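Long-range contact in proximal thread matrix protein 1 (PDB 4CN9), which is a matrix protein of the mussel byssus that binds collagen, with two von Willebrand factor type A domains and bound zinc ions: residues Gly334-Arg346 with Thr369-Ser383. Sequence-based numbering, arbitrary orientation.
Sequences GQTAIGDGLENAR and TDGQNNGHKSPEHES
In the second von Willebrand factor type A domain, the loop leaving strand 362-369 folds over the start of helix 338-349 at the C-terminal ends of the parallel strands, where relatives carry the MIDAS motif; the MIDAS zinc seen here is held by Ser63, Ser65 and Asp174 of the other domain. Thr336 OG1 donates to Gln372 O at 2.8 Å from above the carbonyl plane, and a water bridges Thr336 N to the same oxygen. Asn374 ND2 reaches Gln335 OE1 (3.1 Å) in the carbonyl plane of the glutamine and also bonds Asp304 O, while its OD1 closes an Asx turn on His376 N. Asn373, its CG anti to the backbone N (chi1 -164°), turns OD1 to Gly339 N at 2.9 Å, an almost straight bond of 173° in the first helical turn, and ND2 to Lys377 O. Gly339 lets the chain come close: a CB there would strike Lys377 O. Further along, segments 338-346 and 379-383 run nearly parallel (15°), their axes 8.5 Å apart at closest approach, and Glu382 fits as a knob among Gly339, Leu342, Glu343 and Arg346. Arg346 grips Glu382 OE1 side-on, through NE (3.1 Å) and NH2 (3.0 Å), with the oxygen near the guanidinium plane. An alanine here is likely to leave the Arg346 guanidinium without this partner and to open a gap beside Glu343 CB and Gly339 O. Ile338 packs against Phe302 of strand 295-302, and helix 404-410 adds Glu406 at Ile338 and Ile410 at Leu342 and Pro379.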
loop_
_atom_site.group_PDB
_atom_site.type_symbol
_atom_site.label_atom_id
_atom_site.label_comp_id
_atom_site.label_asym_id
_atom_site.label_seq_id
_atom_site.Cartn_x
_atom_site.Cartn_y
_atom_site.Cartn_z
ATOM N N GLY A 334 -31.952 -2.883 9.205
ATOM C CA GLY A 334 -31.154 -1.728 8.835
ATOM C C GLY A 334 -29.987 -1.515 9.788
ATOM O O GLY A 334 -29.972 -0.575 10.576
ATOM N N GLN A 335 -29.037 -2.440 9.738
ATOM C CA GLN A 335 -27.764 -2.323 10.426
ATOM C C GLN A 335 -26.708 -2.685 9.396
ATOM O O GLN A 335 -27.022 -3.296 8.371
ATOM C CB GLN A 335 -27.678 -3.294 11.603
ATOM C CG GLN A 335 -28.455 -2.886 12.830
ATOM C CD GLN A 335 -28.333 -3.918 13.928
ATOM O OE1 GLN A 335 -27.226 -4.388 14.244
ATOM N NE2 GLN A 335 -29.471 -4.304 14.503
ATOM N N THR A 336 -25.460 -2.316 9.669
ATOM C CA THR A 336 -24.344 -2.640 8.785
ATOM C C THR A 336 -23.146 -3.150 9.610
ATOM O O THR A 336 -22.356 -2.374 10.136
ATOM C CB THR A 336 -23.904 -1.419 7.921
ATOM O OG1 THR A 336 -24.007 -0.214 8.683
ATOM C CG2 THR A 336 -24.782 -1.277 6.686
ATOM N N ALA A 337 -23.011 -4.461 9.693
ATOM C CA ALA A 337 -21.937 -5.078 10.456
ATOM C C ALA A 337 -20.699 -5.276 9.583
ATOM O O ALA A 337 -20.391 -6.397 9.168
ATOM C CB ALA A 337 -22.405 -6.405 11.017
ATOM N N ILE A 338 -20.002 -4.178 9.314
ATOM C CA ILE A 338 -18.783 -4.187 8.494
ATOM C C ILE A 338 -17.763 -5.117 9.126
ATOM O O ILE A 338 -17.118 -5.905 8.430
ATOM C CB ILE A 338 -18.191 -2.767 8.381
ATOM C CG1 ILE A 338 -19.180 -1.820 7.702
ATOM C CG2 ILE A 338 -16.899 -2.756 7.600
ATOM C CD1 ILE A 338 -18.817 -0.362 7.865
ATOM N N GLY A 339 -17.628 -5.040 10.451
ATOM C CA GLY A 339 -16.709 -5.912 11.163
ATOM C C GLY A 339 -16.977 -7.394 10.976
ATOM O O GLY A 339 -16.055 -8.197 10.762
ATOM N N ASP A 340 -18.241 -7.773 11.069
ATOM C CA ASP A 340 -18.633 -9.177 10.894
ATOM C C ASP A 340 -18.350 -9.658 9.467
ATOM O O ASP A 340 -17.896 -10.791 9.261
ATOM C CB ASP A 340 -20.117 -9.344 11.202
ATOM C CG ASP A 340 -20.420 -9.273 12.683
ATOM O OD1 ASP A 340 -20.154 -8.219 13.310
ATOM O OD2 ASP A 340 -20.932 -10.285 13.216
ATOM N N GLY A 341 -18.627 -8.798 8.488
ATOM C CA GLY A 341 -18.325 -9.096 7.090
ATOM C C GLY A 341 -16.862 -9.447 6.870
ATOM O O GLY A 341 -16.531 -10.428 6.208
ATOM N N LEU A 342 -15.982 -8.628 7.426
ATOM C CA LEU A 342 -14.544 -8.853 7.321
ATOM C C LEU A 342 -14.105 -10.122 8.072
ATOM O O LEU A 342 -13.293 -10.897 7.552
ATOM C CB LEU A 342 -13.784 -7.637 7.844
ATOM C CG LEU A 342 -13.869 -6.373 6.977
ATOM C CD1 LEU A 342 -13.315 -5.186 7.709
ATOM C CD2 LEU A 342 -13.150 -6.561 5.635
ATOM N N GLU A 343 -14.626 -10.324 9.288
ATOM C CA GLU A 343 -14.362 -11.558 10.044
ATOM C C GLU A 343 -14.769 -12.801 9.242
ATOM O O GLU A 343 -14.029 -13.784 9.154
ATOM C CB GLU A 343 -15.107 -11.554 11.393
ATOM C CG GLU A 343 -14.932 -12.851 12.201
ATOM C CD GLU A 343 -16.157 -13.218 13.068
ATOM O OE1 GLU A 343 -17.323 -12.900 12.710
ATOM O OE2 GLU A 343 -15.951 -13.842 14.122
ATOM N N ASN A 344 -15.960 -12.755 8.662
ATOM C CA ASN A 344 -16.462 -13.860 7.880
ATOM C C ASN A 344 -15.538 -14.158 6.678
ATOM O O ASN A 344 -15.234 -15.321 6.392
ATOM C CB ASN A 344 -17.900 -13.572 7.428
ATOM C CG ASN A 344 -18.583 -14.787 6.833
ATOM O OD1 ASN A 344 -18.248 -15.228 5.729
ATOM N ND2 ASN A 344 -19.566 -15.310 7.539
ATOM N N ALA A 345 -15.070 -13.118 5.999
ATOM C CA ALA A 345 -14.169 -13.324 4.869
ATOM C C ALA A 345 -12.912 -14.011 5.394
ATOM O O ALA A 345 -12.392 -14.935 4.774
ATOM C CB ALA A 345 -13.821 -12.002 4.213
ATOM N N ARG A 346 -12.447 -13.568 6.556
ATOM C CA ARG A 346 -11.205 -14.086 7.123
ATOM C C ARG A 346 -11.321 -15.557 7.545
ATOM O O ARG A 346 -10.422 -16.364 7.277
ATOM C CB ARG A 346 -10.762 -13.234 8.297
ATOM C CG ARG A 346 -9.438 -13.678 8.919
ATOM C CD ARG A 346 -8.951 -12.691 9.969
ATOM N NE ARG A 346 -9.865 -12.576 11.105
ATOM C CZ ARG A 346 -9.839 -13.358 12.181
ATOM N NH1 ARG A 346 -8.937 -14.331 12.289
ATOM N NH2 ARG A 346 -10.719 -13.165 13.153
ATOM N N THR A 369 -20.068 -0.272 1.590
ATOM C CA THR A 369 -21.039 0.002 2.656
ATOM C C THR A 369 -21.743 1.351 2.497
ATOM O O THR A 369 -21.171 2.316 1.976
ATOM C CB THR A 369 -20.378 -0.025 4.048
ATOM O OG1 THR A 369 -21.392 0.012 5.063
ATOM C CG2 THR A 369 -19.422 1.153 4.224
ATOM N N ASP A 370 -22.987 1.396 2.965
ATOM C CA ASP A 370 -23.770 2.615 3.031
ATOM C C ASP A 370 -24.094 2.995 4.492
ATOM O O ASP A 370 -24.907 3.868 4.733
ATOM C CB ASP A 370 -25.064 2.479 2.199
ATOM C CG ASP A 370 -26.282 1.968 3.014
ATOM O OD1 ASP A 370 -26.141 1.124 3.940
ATOM O OD2 ASP A 370 -27.414 2.420 2.699
ATOM N N GLY A 371 -23.437 2.354 5.454
ATOM C CA GLY A 371 -23.664 2.659 6.859
ATOM C C GLY A 371 -22.428 2.550 7.732
ATOM O O GLY A 371 -21.389 2.065 7.298
ATOM N N GLN A 372 -22.548 2.973 8.988
ATOM C CA GLN A 372 -21.431 2.858 9.919
ATOM C C GLN A 372 -21.482 1.513 10.643
ATOM O O GLN A 372 -22.534 0.895 10.746
ATOM C CB GLN A 372 -21.433 4.020 10.919
ATOM C CG GLN A 372 -22.421 3.887 12.062
ATOM C CD GLN A 372 -23.767 4.511 11.742
ATOM O OE1 GLN A 372 -24.289 4.364 10.634
ATOM N NE2 GLN A 372 -24.341 5.214 12.723
ATOM N N ASN A 373 -20.341 1.049 11.132
ATOM C CA ASN A 373 -20.284 -0.238 11.803
ATOM C C ASN A 373 -21.190 -0.294 13.036
ATOM O O ASN A 373 -21.340 0.705 13.754
ATOM C CB ASN A 373 -18.854 -0.583 12.231
ATOM C CG ASN A 373 -18.702 -2.065 12.572
ATOM O OD1 ASN A 373 -19.111 -2.929 11.802
ATOM N ND2 ASN A 373 -18.123 -2.359 13.723
ATOM N N ASN A 374 -21.768 -1.469 13.280
ATOM C CA ASN A 374 -22.660 -1.669 14.430
ATOM C C ASN A 374 -21.921 -2.059 15.696
ATOM O O ASN A 374 -22.515 -2.129 16.794
ATOM C CB ASN A 374 -23.782 -2.676 14.109
ATOM C CG ASN A 374 -23.279 -4.096 13.902
ATOM O OD1 ASN A 374 -22.071 -4.373 13.910
ATOM N ND2 ASN A 374 -24.217 -5.014 13.742
ATOM N N GLY A 375 -20.623 -2.305 15.549
ATOM C CA GLY A 375 -19.759 -2.604 16.677
ATOM C C GLY A 375 -19.710 -4.056 17.134
ATOM O O GLY A 375 -19.033 -4.371 18.126
ATOM N N HIS A 376 -20.387 -4.967 16.435
ATOM C CA HIS A 376 -20.353 -6.356 16.878
ATOM C C HIS A 376 -18.936 -6.943 16.771
ATOM O O HIS A 376 -18.492 -7.687 17.642
ATOM C CB HIS A 376 -21.358 -7.218 16.122
ATOM C CG HIS A 376 -21.355 -8.645 16.575
ATOM N ND1 HIS A 376 -21.771 -9.027 17.834
ATOM C CD2 HIS A 376 -20.953 -9.775 15.952
ATOM C CE1 HIS A 376 -21.633 -10.338 17.959
ATOM N NE2 HIS A 376 -21.137 -10.811 16.833
ATOM N N LYS A 377 -18.227 -6.570 15.710
ATOM C CA LYS A 377 -16.810 -6.860 15.550
ATOM C C LYS A 377 -16.094 -5.569 15.158
ATOM O O LYS A 377 -16.703 -4.655 14.629
ATOM C CB LYS A 377 -16.583 -7.921 14.472
ATOM C CG LYS A 377 -17.092 -9.310 14.815
ATOM C CD LYS A 377 -16.201 -10.010 15.829
ATOM C CE LYS A 377 -16.824 -11.333 16.252
ATOM N NZ LYS A 377 -16.099 -11.959 17.356
ATOM N N SER A 378 -14.791 -5.500 15.409
ATOM C CA SER A 378 -14.032 -4.290 15.139
ATOM C C SER A 378 -13.476 -4.303 13.700
ATOM O O SER A 378 -12.680 -5.177 13.340
ATOM C CB SER A 378 -12.872 -4.184 16.116
ATOM O OG SER A 378 -11.896 -3.318 15.593
ATOM N N PRO A 379 -13.885 -3.335 12.879
ATOM C CA PRO A 379 -13.348 -3.311 11.506
ATOM C C PRO A 379 -11.822 -3.135 11.489
ATOM O O PRO A 379 -11.135 -3.750 10.654
ATOM C CB PRO A 379 -14.037 -2.101 10.874
ATOM C CG PRO A 379 -15.266 -1.865 11.722
ATOM C CD PRO A 379 -14.873 -2.269 13.115
ATOM N N GLU A 380 -11.296 -2.320 12.402
ATOM C CA GLU A 380 -9.854 -2.095 12.479
ATOM C C GLU A 380 -9.115 -3.401 12.773
ATOM O O GLU A 380 -8.134 -3.732 12.108
ATOM C CB GLU A 380 -9.521 -1.059 13.553
ATOM C CG GLU A 380 -8.027 -0.941 13.884
ATOM C CD GLU A 380 -7.276 0.014 12.965
ATOM O OE1 GLU A 380 -7.927 0.692 12.138
ATOM O OE2 GLU A 380 -6.028 0.089 13.071
ATOM N N HIS A 381 -9.595 -4.151 13.755
ATOM C CA HIS A 381 -8.939 -5.400 14.121
ATOM C C HIS A 381 -9.053 -6.486 13.032
ATOM O O HIS A 381 -8.070 -7.163 12.715
ATOM C CB HIS A 381 -9.499 -5.921 15.441
ATOM C CG HIS A 381 -8.845 -7.178 15.919
ATOM N ND1 HIS A 381 -9.513 -8.379 16.017
ATOM C CD2 HIS A 381 -7.572 -7.425 16.311
ATOM C CE1 HIS A 381 -8.682 -9.311 16.450
ATOM N NE2 HIS A 381 -7.501 -8.756 16.643
ATOM N N GLU A 382 -10.246 -6.660 12.468
ATOM C CA GLU A 382 -10.452 -7.703 11.456
ATOM C C GLU A 382 -9.677 -7.392 10.181
ATOM O O GLU A 382 -9.147 -8.289 9.532
ATOM C CB GLU A 382 -11.945 -7.901 11.136
ATOM C CG GLU A 382 -12.814 -8.293 12.322
ATOM C CD GLU A 382 -12.433 -9.625 12.946
ATOM O OE1 GLU A 382 -11.829 -10.478 12.263
ATOM O OE2 GLU A 382 -12.738 -9.808 14.141
ATOM N N SER A 383 -9.595 -6.120 9.818
ATOM C CA SER A 383 -8.845 -5.745 8.628
ATOM C C SER A 383 -7.349 -5.921 8.882
ATOM O O SER A 383 -6.624 -6.342 8.003
ATOM C CB SER A 383 -9.136 -4.300 8.220
ATOM O OG SER A 383 -8.937 -3.428 9.323
HETATM O O HOH W 1 -24.862 -0.477 11.896
HETATM O O HOH W 2 -19.626 -5.654 13.083
#